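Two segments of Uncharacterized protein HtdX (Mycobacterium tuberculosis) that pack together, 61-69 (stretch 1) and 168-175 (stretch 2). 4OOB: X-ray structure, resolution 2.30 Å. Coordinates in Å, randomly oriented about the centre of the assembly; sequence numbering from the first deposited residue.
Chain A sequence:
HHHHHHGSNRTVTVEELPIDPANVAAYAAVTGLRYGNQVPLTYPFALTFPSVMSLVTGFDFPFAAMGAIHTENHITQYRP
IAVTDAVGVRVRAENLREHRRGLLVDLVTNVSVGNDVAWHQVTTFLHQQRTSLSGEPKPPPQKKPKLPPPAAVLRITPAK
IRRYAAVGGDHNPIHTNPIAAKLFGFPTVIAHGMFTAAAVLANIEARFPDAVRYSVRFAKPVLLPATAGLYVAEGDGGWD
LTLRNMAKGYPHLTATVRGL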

# COMPACT_ATOMS: atom_id res chain seq x y z
N PHE A 61 6.69 10.61 13.06
CA PHE A 61 6.10 9.20 13.17
C PHE A 61 6.02 8.25 11.91
O PHE A 61 5.02 8.23 11.17
CB PHE A 61 4.68 9.32 13.78
CG PHE A 61 4.26 8.16 14.63
CD1 PHE A 61 4.82 7.96 15.87
CD2 PHE A 61 3.23 7.30 14.21
CE1 PHE A 61 4.41 6.91 16.66
CE2 PHE A 61 2.81 6.25 15.01
CZ PHE A 61 3.39 6.05 16.23
N PRO A 62 7.05 7.45 11.64
CA PRO A 62 7.08 6.50 10.52
C PRO A 62 6.49 5.07 10.90
O PRO A 62 7.20 4.05 10.97
CB PRO A 62 8.58 6.42 10.23
CG PRO A 62 9.16 6.40 11.61
CD PRO A 62 8.30 7.36 12.43
N PHE A 63 5.18 5.06 11.19
CA PHE A 63 4.43 3.86 11.58
C PHE A 63 2.99 4.19 11.27
O PHE A 63 2.51 5.31 11.56
CB PHE A 63 4.46 3.50 13.09
CG PHE A 63 5.80 3.67 13.80
CD1 PHE A 63 6.58 2.57 14.10
CD2 PHE A 63 6.20 4.91 14.27
CE1 PHE A 63 7.76 2.71 14.78
CE2 PHE A 63 7.40 5.07 14.96
CZ PHE A 63 8.18 3.96 15.20
N ALA A 64 2.28 3.19 10.75
CA ALA A 64 0.83 3.22 10.76
C ALA A 64 0.51 2.94 12.21
O ALA A 64 1.31 2.33 12.91
CB ALA A 64 0.25 2.17 9.83
N ALA A 65 -0.63 3.42 12.68
CA ALA A 65 -1.02 3.18 14.08
C ALA A 65 -1.01 1.69 14.26
O ALA A 65 -1.34 0.89 13.30
CB ALA A 65 -2.41 3.76 14.42
N MET A 66 -0.64 1.29 15.46
CA MET A 66 -0.39 -0.09 15.73
C MET A 66 -1.69 -0.82 15.51
O MET A 66 -2.76 -0.38 15.92
CB MET A 66 0.15 -0.27 17.15
CG MET A 66 0.97 -1.54 17.34
SD MET A 66 1.58 -1.68 19.03
CE MET A 66 2.43 -0.16 19.36
N GLY A 67 -1.64 -1.90 14.79
CA GLY A 67 -2.86 -2.62 14.57
C GLY A 67 -3.78 -2.15 13.44
O GLY A 67 -4.55 -3.03 12.94
N ALA A 68 -3.72 -0.82 13.06
CA ALA A 68 -4.38 -0.27 11.85
C ALA A 68 -4.30 -1.25 10.72
O ALA A 68 -3.32 -1.97 10.57
CB ALA A 68 -3.71 0.98 11.38
N ILE A 69 -5.32 -1.24 9.89
CA ILE A 69 -5.37 -2.18 8.79
C ILE A 69 -5.61 -1.34 7.55
O ILE A 69 -6.53 -0.54 7.53
CB ILE A 69 -6.53 -3.17 8.99
CG1 ILE A 69 -6.33 -3.95 10.30
CG2 ILE A 69 -6.68 -4.10 7.76
CD1 ILE A 69 -7.51 -4.89 10.64
N GLY A 168 10.10 1.25 3.45
CA GLY A 168 8.81 1.78 3.01
C GLY A 168 7.99 2.74 3.92
O GLY A 168 6.69 2.92 3.79
N GLY A 169 8.71 3.36 4.84
CA GLY A 169 8.10 4.40 5.70
C GLY A 169 7.04 4.00 6.74
O GLY A 169 6.29 4.90 7.22
N ASP A 170 6.95 2.70 7.08
CA ASP A 170 5.91 2.20 8.02
C ASP A 170 6.51 1.06 8.82
O ASP A 170 6.65 -0.03 8.30
CB ASP A 170 4.67 1.75 7.25
CG ASP A 170 3.57 1.14 8.16
OD1 ASP A 170 3.81 1.10 9.40
OD2 ASP A 170 2.50 0.70 7.65
N HIS A 171 6.89 1.34 10.08
CA HIS A 171 7.39 0.33 11.04
C HIS A 171 6.30 -0.21 12.03
O HIS A 171 6.66 -0.73 13.06
CB HIS A 171 8.56 0.91 11.89
CG HIS A 171 9.83 1.15 11.13
ND1 HIS A 171 10.09 2.32 10.44
CD2 HIS A 171 10.93 0.38 10.97
CE1 HIS A 171 11.28 2.25 9.88
NE2 HIS A 171 11.81 1.09 10.20
N ASN A 172 5.02 -0.08 11.72
CA ASN A 172 3.94 -0.63 12.56
C ASN A 172 4.32 -2.06 12.90
O ASN A 172 4.44 -2.92 12.00
CB ASN A 172 2.60 -0.50 11.81
CG ASN A 172 1.45 -1.23 12.45
OD1 ASN A 172 1.53 -1.70 13.53
ND2 ASN A 172 0.35 -1.34 11.73
N PRO A 173 4.60 -2.32 14.20
CA PRO A 173 5.16 -3.60 14.67
C PRO A 173 4.28 -4.84 14.56
O PRO A 173 4.73 -5.94 14.98
CB PRO A 173 5.50 -3.33 16.13
CG PRO A 173 4.61 -2.23 16.55
CD PRO A 173 4.24 -1.44 15.33
N ILE A 174 3.04 -4.70 14.08
CA ILE A 174 2.25 -5.92 13.80
C ILE A 174 2.81 -6.68 12.59
O ILE A 174 2.46 -7.81 12.39
CB ILE A 174 0.77 -5.66 13.50
CG1 ILE A 174 0.66 -4.91 12.15
CG2 ILE A 174 0.08 -4.89 14.64
CD1 ILE A 174 -0.73 -4.52 11.78
N HIS A 175 3.65 -6.06 11.78
CA HIS A 175 4.36 -6.75 10.66
C HIS A 175 5.68 -7.39 11.05
O HIS A 175 6.20 -8.19 10.29
CB HIS A 175 4.63 -5.75 9.55
CG HIS A 175 3.43 -4.98 9.16
ND1 HIS A 175 3.34 -3.61 9.30
CD2 HIS A 175 2.23 -5.40 8.73
CE1 HIS A 175 2.15 -3.22 8.92
NE2 HIS A 175 1.46 -4.28 8.58

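Two irregular segments, whose touching residues lie at least 104 positions apart, pack side by side and bury 497 Å² between them, joined mainly by backbone groups and the polar side chains of D170, N172 and, weakly, H171. F61 opens stretch 1 without touching stretch 2. At P62 the contact begins: the carbonyl O of P62 accepts a hydrogen bond from the backbone N of H171 (2.9 Å) and a weak one from its ring atom ND1 (3.4 Å), so the m rotamer of H171 lets main chain and imidazole converge on one oxygen, which lies at the ring edge. F63 follows where the backbones run close, its CA 4.2 Å from the CA of D170. Its ring leans on H171, CD1 lying 3.4 Å from CB of H171, and remains partly exposed. The buried A64 donates its N to OD1 of D170 (2.9 Å, nearly linear). D170 OD1 also accepts a hydrogen bond from N of N172 (2.9 Å), so one carboxylate oxygen, carried across by a t rotamer, ties its own loop to the other stretch. The methyl CB of A64 sits 3.5 Å from OD2 of D170, and O of A64 lies 3.3 Å from CB of N172. A type II turn then runs from A65 to A68, closed by A68 N to A65 O (2.9 Å). Within the turn, M66 lays its CG against CG of P173 (3.8 Å), an apolar contact beside the polar anchors. G67 has phi 84° and psi -26°, angles at which a CB would be jammed against the preceding carbonyl; its N makes a weak hydrogen bond to OD1 of N172 (3.4 Å). N172 OD1 also accepts a weak hydrogen bond from N of I174 (3.4 Å), making buried N172 a second bridge between the loops. I174 points toward stretch 1, placing CG2 3.5 Å from N of G67 and CD1 3.8 Å from O of A68, where the contact fades before I69.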